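Local coordinates for protein mannan endo-1,4-beta-mannosidase (Mytilus edulis, PDB 2C0H) that hydrolyses internal beta-1,4-mannosidic linkages in the backbones of mannans, galactomannans and glucomannans, at residues N25-N30 with W321-T326; T83-T88 with D139-P144; N227-T232 with G272-F277. The protein carries 3 engineered substitutions. All blocks are in the same frame, centred on the assembly; numbering follows the deposited sequence.

Interaction 1 (N25-N30 with W321-T326)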
loop_
_atom_site.group_PDB
_atom_site.type_symbol
_atom_site.label_atom_id
_atom_site.label_comp_id
_atom_site.label_asym_id
_atom_site.label_seq_id
_atom_site.Cartn_x
_atom_site.Cartn_y
_atom_site.Cartn_z
ATOM N N ASN A 25 -2.574 -2.844 -9.362
ATOM C CA ASN A 25 -2.075 -1.484 -9.237
ATOM C C ASN A 25 -2.397 -0.728 -10.508
ATOM O O ASN A 25 -2.157 -1.237 -11.590
ATOM C CB ASN A 25 -0.546 -1.501 -9.066
ATOM C CG ASN A 25 -0.100 -1.980 -7.721
ATOM O OD1 ASN A 25 0.159 -1.161 -6.838
ATOM N ND2 ASN A 25 0.054 -3.298 -7.561
ATOM N N GLN A 26 -2.891 0.501 -10.384
ATOM C CA GLN A 26 -3.063 1.353 -11.575
ATOM C C GLN A 26 -1.667 1.613 -12.177
ATOM O O GLN A 26 -1.471 1.364 -13.368
ATOM C CB GLN A 26 -3.864 2.629 -11.265
ATOM C CG GLN A 26 -4.313 3.442 -12.502
ATOM C CD GLN A 26 -5.553 2.887 -13.219
ATOM O OE1 GLN A 26 -6.535 2.489 -12.597
ATOM N NE2 GLN A 26 -5.517 2.889 -14.543
ATOM N N ALA A 27 -0.656 2.081 -11.447
ATOM C CA ALA A 27 -0.730 2.763 -10.151
ATOM C C ALA A 27 -0.946 4.271 -10.380
ATOM O O ALA A 27 -1.127 5.026 -9.421
ATOM C CB ALA A 27 0.555 2.536 -9.393
ATOM N N TRP A 28 -0.907 4.716 -11.639
ATOM C CA TRP A 28 -1.146 6.106 -12.028
ATOM C C TRP A 28 -1.637 6.180 -13.478
ATOM O O TRP A 28 -1.581 5.190 -14.214
ATOM C CB TRP A 28 0.154 6.928 -11.894
ATOM C CG TRP A 28 1.314 6.361 -12.662
ATOM C CD1 TRP A 28 1.547 6.517 -14.000
ATOM C CD2 TRP A 28 2.388 5.551 -12.165
ATOM N NE1 TRP A 28 2.671 5.838 -14.366
ATOM C CE2 TRP A 28 3.217 5.235 -13.266
ATOM C CE3 TRP A 28 2.737 5.055 -10.900
ATOM C CZ2 TRP A 28 4.364 4.464 -13.132
ATOM C CZ3 TRP A 28 3.859 4.283 -10.772
ATOM C CH2 TRP A 28 4.671 3.998 -11.876
ATOM N N VAL A 29 -2.098 7.350 -13.885
ATOM C CA VAL A 29 -2.323 7.658 -15.308
ATOM C C VAL A 29 -1.299 8.724 -15.690
ATOM O O VAL A 29 -0.389 8.466 -16.490
ATOM C CB VAL A 29 -3.780 8.073 -15.593
ATOM C CG1 VAL A 29 -3.941 8.509 -17.066
ATOM C CG2 VAL A 29 -4.734 6.915 -15.242
ATOM N N ASN A 30 -1.406 9.904 -15.082
ATOM C CA ASN A 30 -0.344 10.901 -15.163
ATOM C C ASN A 30 0.371 10.972 -13.806
ATOM O O ASN A 30 -0.177 11.513 -12.851
ATOM C CB ASN A 30 -0.881 12.273 -15.575
ATOM C CG ASN A 30 0.233 13.222 -16.087
ATOM O OD1 ASN A 30 1.241 12.796 -16.685
ATOM N ND2 ASN A 30 0.038 14.511 -15.861
ATOM N N TRP A 321 -2.402 -8.123 -5.661
ATOM C CA TRP A 321 -2.488 -7.039 -6.626
ATOM C C TRP A 321 -1.305 -7.098 -7.595
ATOM O O TRP A 321 -0.170 -7.032 -7.186
ATOM C CB TRP A 321 -2.464 -5.685 -5.931
ATOM C CG TRP A 321 -3.601 -5.452 -4.992
ATOM C CD1 TRP A 321 -4.890 -5.874 -5.136
ATOM C CD2 TRP A 321 -3.559 -4.678 -3.790
ATOM N NE1 TRP A 321 -5.661 -5.411 -4.081
ATOM C CE2 TRP A 321 -4.860 -4.685 -3.240
ATOM C CE3 TRP A 321 -2.551 -3.981 -3.130
ATOM C CZ2 TRP A 321 -5.174 -4.019 -2.048
ATOM C CZ3 TRP A 321 -2.874 -3.321 -1.936
ATOM C CH2 TRP A 321 -4.160 -3.363 -1.416
ATOM N N THR A 322 -1.581 -7.266 -8.886
ATOM C CA THR A 322 -0.515 -7.300 -9.859
ATOM C C THR A 322 0.056 -5.916 -10.138
ATOM O O THR A 322 -0.599 -4.907 -9.931
ATOM C CB THR A 322 -1.017 -7.854 -11.186
ATOM O OG1 THR A 322 -2.158 -7.125 -11.606
ATOM C CG2 THR A 322 -1.324 -9.341 -11.076
ATOM N N TRP A 323 1.279 -5.891 -10.641
ATOM C CA TRP A 323 1.919 -4.674 -11.074
ATOM C C TRP A 323 2.089 -4.737 -12.590
ATOM O O TRP A 323 2.791 -5.659 -13.050
ATOM C CB TRP A 323 3.307 -4.571 -10.442
ATOM C CG TRP A 323 4.017 -3.349 -10.893
ATOM C CD1 TRP A 323 4.874 -3.230 -11.957
ATOM C CD2 TRP A 323 3.871 -2.045 -10.340
ATOM N NE1 TRP A 323 5.296 -1.922 -12.063
ATOM C CE2 TRP A 323 4.681 -1.177 -11.089
ATOM C CE3 TRP A 323 3.127 -1.524 -9.277
ATOM C CZ2 TRP A 323 4.774 0.186 -10.803
ATOM C CZ3 TRP A 323 3.237 -0.171 -8.989
ATOM C CH2 TRP A 323 4.038 0.664 -9.753
ATOM N N SER A 324 1.505 -3.837 -13.389
ATOM C CA SER A 324 0.420 -2.874 -13.102
ATOM C C SER A 324 -0.341 -2.557 -14.409
ATOM O O SER A 324 0.044 -3.035 -15.485
ATOM C CB SER A 324 0.992 -1.553 -12.592
ATOM O OG SER A 324 1.716 -0.908 -13.634
ATOM N N ARG A 325 -1.368 -1.729 -14.343
ATOM C CA ARG A 325 -2.104 -1.343 -15.581
ATOM C C ARG A 325 -1.160 -0.712 -16.605
ATOM O O ARG A 325 -1.346 -0.921 -17.796
ATOM C CB ARG A 325 -3.304 -0.402 -15.311
ATOM C CG ARG A 325 -4.009 0.169 -16.560
ATOM C CD ARG A 325 -4.769 -0.908 -17.181
ATOM N NE ARG A 325 -5.422 -0.592 -18.458
ATOM C CZ ARG A 325 -4.857 -0.743 -19.654
ATOM N NH1 ARG A 325 -3.595 -1.116 -19.758
ATOM N NH2 ARG A 325 -5.562 -0.499 -20.754
ATOM N N THR A 326 -0.198 0.079 -16.148
ATOM C CA THR A 326 0.747 0.764 -17.056
ATOM C C THR A 326 1.881 -0.109 -17.582
ATOM O O THR A 326 2.445 0.209 -18.641
ATOM C CB THR A 326 1.417 2.005 -16.404
ATOM O OG1 THR A 326 2.287 1.620 -15.327
ATOM C CG2 THR A 326 0.368 2.980 -15.932
HETATM O O HOH W 1 2.022 1.833 -12.702
#
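With CG anti to its own carbonyl carbon (chi1 -73°), Asn25 sets that atom against Trp323, whose own CG is anti to its backbone N (chi1 178°). The two side chains cross at about a right angle, CG of Asn25 lying 3.6 Å from CE3 of Trp323. The contact joins the first and last parallel strands of the TIM barrel, 17-25 and 319-322, where they run out into the catalytic-face loops of this family 5 glycoside hydrolase. Thr322 O takes two bonds from Asn25. The backbone N of Asn25 meets Thr322 O at 2.9 Å. ND2 of Asn25 reaches Thr322 O at 2.9 Å from above the carbonyl plane, and the bond leaves in the plane of the amide. ND2 also bonds Gly293 O and OD1 bonds Arg63, which fixes the rotation of the amide. Arg325 N returns a bond to Asn25 O, and Thr326 N makes a weak one to Gln26 O. Both segments contain a cis peptide, before Ala27 and before Ser324.

Trp323 is inferred by similarity to bind substrate, and its side chain lies beside Glu294, the probable nucleophile. Its NE1 is held by Asp327. The six-membered rim of the indole also meets Ala27 CB, 3.8 Å from CZ3 of Trp323. Beyond it comes Trp28, whose six-membered ring is turned 68° against that of Trp323. The two touch obliquely, CZ3 of Trp28 against CH2 of Trp323. CG2 of Thr326 lies over one face of the Trp28 ring. A water bridges the two segments: it accepts from Ala27 N, bonds Ser324 OG and donates to Thr326 OG1 at 2.6 Å.

Interaction 2 (T83-T88 with D139-P144)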
loop_
_atom_site.group_PDB
_atom_site.type_symbol
_atom_site.label_atom_id
_atom_site.label_comp_id
_atom_site.label_asym_id
_atom_site.label_seq_id
_atom_site.Cartn_x
_atom_site.Cartn_y
_atom_site.Cartn_z
ATOM N N THR A 83 0.534 23.603 3.915
ATOM C CA THR A 83 -0.457 24.638 4.239
ATOM C C THR A 83 -1.924 24.250 4.009
ATOM O O THR A 83 -2.838 24.856 4.578
ATOM C CB THR A 83 -0.157 25.935 3.466
ATOM O OG1 THR A 83 -0.188 25.668 2.059
ATOM C CG2 THR A 83 1.210 26.483 3.849
ATOM N N GLY A 84 -2.167 23.254 3.167
ATOM C CA GLY A 84 -3.517 22.841 2.866
ATOM C C GLY A 84 -3.533 21.982 1.632
ATOM O O GLY A 84 -2.500 21.440 1.239
ATOM N N ILE A 85 -4.726 21.855 1.060
ATOM C CA ILE A 85 -4.946 21.125 -0.172
ATOM C C ILE A 85 -5.764 21.977 -1.131
ATOM O O ILE A 85 -6.551 22.851 -0.723
ATOM C CB ILE A 85 -5.641 19.762 0.097
ATOM C CG1 ILE A 85 -6.983 19.951 0.820
ATOM C CG2 ILE A 85 -4.701 18.854 0.891
ATOM C CD1 ILE A 85 -7.700 18.655 1.128
ATOM N N ASP A 86 -5.584 21.731 -2.420
ATOM C CA ASP A 86 -6.277 22.529 -3.408
ATOM C C ASP A 86 -7.765 22.150 -3.449
ATOM O O ASP A 86 -8.156 21.055 -3.011
ATOM C CB ASP A 86 -5.622 22.377 -4.763
ATOM C CG ASP A 86 -5.903 21.056 -5.374
ATOM O OD1 ASP A 86 -5.105 20.120 -5.136
ATOM O OD2 ASP A 86 -6.938 20.957 -6.068
ATOM N N ASN A 87 -8.585 23.071 -3.949
ATOM C CA ASN A 87 -10.037 22.972 -3.776
ATOM C C ASN A 87 -10.769 21.937 -4.636
ATOM O O ASN A 87 -11.980 21.777 -4.496
ATOM C CB ASN A 87 -10.718 24.346 -3.902
ATOM C CG ASN A 87 -10.522 24.994 -5.253
ATOM O OD1 ASN A 87 -10.287 24.321 -6.261
ATOM N ND2 ASN A 87 -10.630 26.328 -5.285
ATOM N N THR A 88 -10.050 21.233 -5.505
ATOM C CA THR A 88 -10.654 20.110 -6.219
ATOM C C THR A 88 -10.027 18.757 -5.876
ATOM O O THR A 88 -10.408 17.746 -6.472
ATOM C CB THR A 88 -10.641 20.328 -7.753
ATOM O OG1 THR A 88 -9.300 20.551 -8.189
ATOM C CG2 THR A 88 -11.501 21.518 -8.125
ATOM N N ASP A 139 -2.187 17.748 9.994
ATOM C CA ASP A 139 -3.240 18.682 10.374
ATOM C C ASP A 139 -3.945 19.327 9.189
ATOM O O ASP A 139 -5.153 19.511 9.210
ATOM C CB ASP A 139 -2.648 19.781 11.264
ATOM C CG ASP A 139 -2.263 19.290 12.652
ATOM O OD1 ASP A 139 -2.597 18.151 13.035
ATOM O OD2 ASP A 139 -1.598 20.060 13.381
ATOM N N HIS A 140 -3.188 19.670 8.148
ATOM C CA HIS A 140 -3.701 20.474 7.047
ATOM C C HIS A 140 -4.104 19.708 5.782
ATOM O O HIS A 140 -4.774 20.263 4.919
ATOM C CB HIS A 140 -2.689 21.570 6.694
ATOM C CG HIS A 140 -2.486 22.561 7.791
ATOM N ND1 HIS A 140 -3.507 23.359 8.265
ATOM C CD2 HIS A 140 -1.393 22.868 8.524
ATOM C CE1 HIS A 140 -3.045 24.117 9.245
ATOM N NE2 HIS A 140 -1.768 23.833 9.427
ATOM N N ALA A 141 -3.705 18.448 5.681
ATOM C CA ALA A 141 -3.985 17.640 4.487
ATOM C C ALA A 141 -4.543 16.254 4.806
ATOM O O ALA A 141 -5.622 15.902 4.327
ATOM C CB ALA A 141 -2.733 17.523 3.623
ATOM N N LEU A 142 -3.838 15.464 5.604
ATOM C CA LEU A 142 -4.221 14.065 5.798
ATOM C C LEU A 142 -5.548 13.936 6.556
ATOM O O LEU A 142 -6.450 13.243 6.113
ATOM C CB LEU A 142 -3.109 13.276 6.483
ATOM C CG LEU A 142 -3.353 11.778 6.679
ATOM C CD1 LEU A 142 -3.772 11.119 5.339
ATOM C CD2 LEU A 142 -2.145 11.117 7.267
ATOM N N LYS A 143 -5.685 14.615 7.685
ATOM C CA LYS A 143 -6.937 14.520 8.433
ATOM C C LYS A 143 -8.164 15.016 7.636
ATOM O O LYS A 143 -9.185 14.321 7.586
ATOM C CB LYS A 143 -6.811 15.186 9.814
ATOM C CG LYS A 143 -6.034 14.363 10.790
ATOM C CD LYS A 143 -6.074 14.947 12.197
ATOM C CE LYS A 143 -5.442 14.026 13.182
ATOM N NZ LYS A 143 -5.413 14.640 14.559
ATOM N N PRO A 144 -8.093 16.214 7.020
ATOM C CA PRO A 144 -9.193 16.686 6.166
ATOM C C PRO A 144 -9.611 15.689 5.080
ATOM O O PRO A 144 -10.800 15.475 4.863
ATOM C CB PRO A 144 -8.628 17.979 5.559
ATOM C CG PRO A 144 -7.674 18.461 6.583
ATOM C CD PRO A 144 -7.046 17.240 7.172
#
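Ile85 and Ala141 make the apolar part of this contact. The branch methyl CG2 of Ile85 sits 3.6 Å from CB of Ala141. Ile85 has CG2 anti to its carbonyl carbon, and this branch, not the longer CG1 arm, does the touching. CA of Ala141 is the next nearest atom to the methyl. Pro74, from the loop before strand 75-76, touches both Ile85 and Ala141 and extends the apolar patch.

The polar part is slight and uses backbone atoms. Gly84 CA approaches His140 O at 3.5 Å in a CA-H...O contact, with an angle of 158° at the hydrogen. Here the two backbones come closest, the CA atoms of Gly84 and His140 being 4.8 Å apart. The contact joins the end of strand 82-84, in a small two-stranded antiparallel hairpin with 75-76, to helix 131-149, on the outside of the TIM barrel and away from the annotated sites. The helix is irregular at this point, with a wider pi-type turn over 139-142.

His140 adds van der Waals contact. Its CB lies 3.9 Å from the carbonyl carbon of Thr83. The imidazole stands obliquely to Thr83 O, and CG and ND1 of His140 are each 4.0 Å from that oxygen.

Within 83-88 the chain then turns away from the helix. Asp86 forms an Asx turn, in which Thr88 N donates to Asp86 OD2 at 3.2 Å. The donor comes from above the carboxylate plane. The same OD2 also accepts from the backbone N of His37.

Interaction 3 (N227-T232 with G272-F277)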
loop_
_atom_site.group_PDB
_atom_site.type_symbol
_atom_site.label_atom_id
_atom_site.label_comp_id
_atom_site.label_asym_id
_atom_site.label_seq_id
_atom_site.Cartn_x
_atom_site.Cartn_y
_atom_site.Cartn_z
ATOM N N ASN A 227 10.300 -5.992 0.351
ATOM C CA ASN A 227 10.800 -7.368 0.460
ATOM C C ASN A 227 10.493 -7.918 1.848
ATOM O O ASN A 227 10.525 -7.183 2.832
ATOM C CB ASN A 227 12.309 -7.418 0.175
ATOM C CG ASN A 227 12.878 -8.834 0.145
ATOM O OD1 ASN A 227 13.266 -9.380 1.169
ATOM N ND2 ASN A 227 13.004 -9.396 -1.049
ATOM N N MET A 228 10.209 -9.212 1.922
ATOM C CA MET A 228 9.915 -9.859 3.195
ATOM C C MET A 228 11.015 -9.730 4.259
ATOM O O MET A 228 10.717 -9.842 5.452
ATOM C CB MET A 228 9.608 -11.338 2.946
ATOM C CG MET A 228 9.068 -12.108 4.116
ATOM S SD MET A 228 7.508 -11.504 4.787
ATOM C CE MET A 228 6.466 -11.689 3.375
ATOM N N LYS A 229 12.269 -9.512 3.864
ATOM C CA LYS A 229 13.362 -9.300 4.830
ATOM C C LYS A 229 13.137 -8.156 5.815
ATOM O O LYS A 229 13.778 -8.134 6.861
ATOM C CB LYS A 229 14.701 -9.090 4.112
ATOM C CG LYS A 229 15.239 -10.362 3.507
ATOM C CD LYS A 229 16.544 -10.147 2.789
ATOM C CE LYS A 229 17.118 -11.477 2.319
ATOM N NZ LYS A 229 18.385 -11.291 1.548
ATOM N N ALA A 230 12.236 -7.238 5.485
ATOM C CA ALA A 230 11.893 -6.119 6.363
ATOM C C ALA A 230 10.509 -6.277 7.025
ATOM O O ALA A 230 10.032 -5.357 7.699
ATOM C CB ALA A 230 11.973 -4.823 5.579
ATOM N N ASP A 231 9.861 -7.429 6.829
ATOM C CA ASP A 231 8.438 -7.600 7.196
ATOM C C ASP A 231 8.142 -8.897 7.973
ATOM O O ASP A 231 6.981 -9.297 8.076
ATOM C CB ASP A 231 7.539 -7.515 5.932
ATOM C CG ASP A 231 6.172 -6.874 6.204
ATOM O OD1 ASP A 231 5.374 -7.427 6.994
ATOM O OD2 ASP A 231 5.863 -5.818 5.605
ATOM N N THR A 232 9.170 -9.529 8.542
ATOM C CA THR A 232 8.988 -10.721 9.396
ATOM C C THR A 232 10.092 -10.835 10.441
ATOM O O THR A 232 11.248 -10.480 10.179
ATOM C CB THR A 232 8.915 -12.048 8.571
ATOM O OG1 THR A 232 8.664 -13.151 9.451
ATOM C CG2 THR A 232 10.196 -12.325 7.806
ATOM N N GLY A 272 13.923 -15.756 -4.250
ATOM C CA GLY A 272 14.721 -15.978 -3.050
ATOM C C GLY A 272 13.910 -16.698 -1.993
ATOM O O GLY A 272 12.682 -16.681 -2.037
ATOM N N ASN A 273 14.595 -17.300 -1.021
ATOM C CA ASN A 273 13.934 -18.074 0.026
ATOM C C ASN A 273 12.982 -17.244 0.883
ATOM O O ASN A 273 12.108 -17.796 1.528
ATOM C CB ASN A 273 14.952 -18.760 0.939
ATOM C CG ASN A 273 14.303 -19.793 1.871
ATOM O OD1 ASN A 273 13.560 -20.674 1.427
ATOM N ND2 ASN A 273 14.579 -19.678 3.162
ATOM N N GLU A 274 13.151 -15.925 0.897
ATOM C CA GLU A 274 12.247 -15.054 1.649
ATOM C C GLU A 274 10.880 -14.813 0.985
ATOM O O GLU A 274 9.946 -14.312 1.632
ATOM C CB GLU A 274 12.936 -13.709 1.951
ATOM C CG GLU A 274 12.904 -12.673 0.834
ATOM C CD GLU A 274 13.872 -12.937 -0.295
ATOM O OE1 GLU A 274 14.752 -13.817 -0.163
ATOM O OE2 GLU A 274 13.743 -12.241 -1.328
ATOM N N SER A 275 10.732 -15.147 -0.297
ATOM C CA SER A 275 9.509 -14.799 -1.026
ATOM C C SER A 275 8.235 -15.483 -0.515
ATOM O O SER A 275 8.261 -16.678 -0.237
ATOM C CB SER A 275 9.641 -15.140 -2.513
ATOM O OG SER A 275 8.407 -14.930 -3.181
ATOM N N PRO A 276 7.118 -14.734 -0.418
ATOM C CA PRO A 276 5.829 -15.351 -0.095
ATOM C C PRO A 276 5.356 -16.383 -1.109
ATOM O O PRO A 276 4.462 -17.150 -0.793
ATOM C CB PRO A 276 4.853 -14.174 -0.023
ATOM C CG PRO A 276 5.544 -13.019 -0.614
ATOM C CD PRO A 276 7.001 -13.269 -0.559
ATOM N N PHE A 277 5.927 -16.413 -2.309
ATOM C CA PHE A 277 5.590 -17.497 -3.240
ATOM C C PHE A 277 6.364 -18.809 -3.005
ATOM O O PHE A 277 6.140 -19.790 -3.728
ATOM C CB PHE A 277 5.738 -17.019 -4.697
ATOM C CG PHE A 277 4.684 -16.019 -5.113
ATOM C CD1 PHE A 277 3.343 -16.379 -5.240
ATOM C CD2 PHE A 277 5.019 -14.698 -5.382
ATOM C CE1 PHE A 277 2.373 -15.452 -5.599
ATOM C CE2 PHE A 277 4.046 -13.774 -5.758
ATOM C CZ PHE A 277 2.724 -14.140 -5.860
#
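Asn227 and Glu274 cross at about a right angle, and their amide and carboxylate planes are 37° apart. One direct hydrogen bond joins them. ND2 of Asn227 donates to OE2 of Glu274 at 3.0 Å, on the anti side of the carboxylate and somewhat out of its plane. The bond stays close to the plane of the amide. The other end of the amide is used too: OD1 of Asn227 accepts from Lys229 N at 2.9 Å, forming an Asx turn that opens the 3-10 segment 228-230.

Glu274 CG stands between its backbone N and carbonyl carbon (chi1 82°), where it lies beside the Asn227 amide, 3.3 Å from OD1 of Asn227. The chain then bends at chi2. An alanine in place of Asn227 would probably leave Glu274 OE2 without this donor and Lys229 N without its side-chain acceptor, so the carboxylate could turn more easily.

Lys229 crosses Glu274 obliquely. Its NZ is 4.7 Å from OE1 of Glu274, not in contact, though the opposite charges would probably attract.

Met228 lies against the backbone of Glu274. Its CB is 3.3 Å from Glu274 O, and CG of Met228 is almost as near to that oxygen. The Met228 side chain bends at chi2 and chi3, and its CE comes 4.3 Å from CD of Pro276. Val262 and Met290, from two barrel strands, also touch Met228 and continue this buried apolar side.

Glu274 itself sits in a type I beta turn running from Gly272 to Ser275. The whole joins the loops that follow the adjacent parallel strands 221-225 and 260-263 of the TIM barrel, next to Trp226, a substrate-binding residue by similarity.

How the interactions relate
Interaction 1 is the buried one, interaction 3 is partly buried and interaction 2 lies at the surface. Interactions 1 and 3 both join loops that follow neighbouring barrel strands, and both lie near residues inferred to bind substrate. Their centres are about 22 Å apart and they do not touch. Interaction 2 instead sets a hairpin against a helix outside the barrel, with its centre about 36 Å from that of interaction 3 and across the chain's centre. The chemistry follows the place. Interaction 1 mixes backbone bonds, indoles and a bridging water. Interaction 3 pairs one amide-carboxylate bond with methionine packing. Interaction 2 has apolar and CA-H...O contacts.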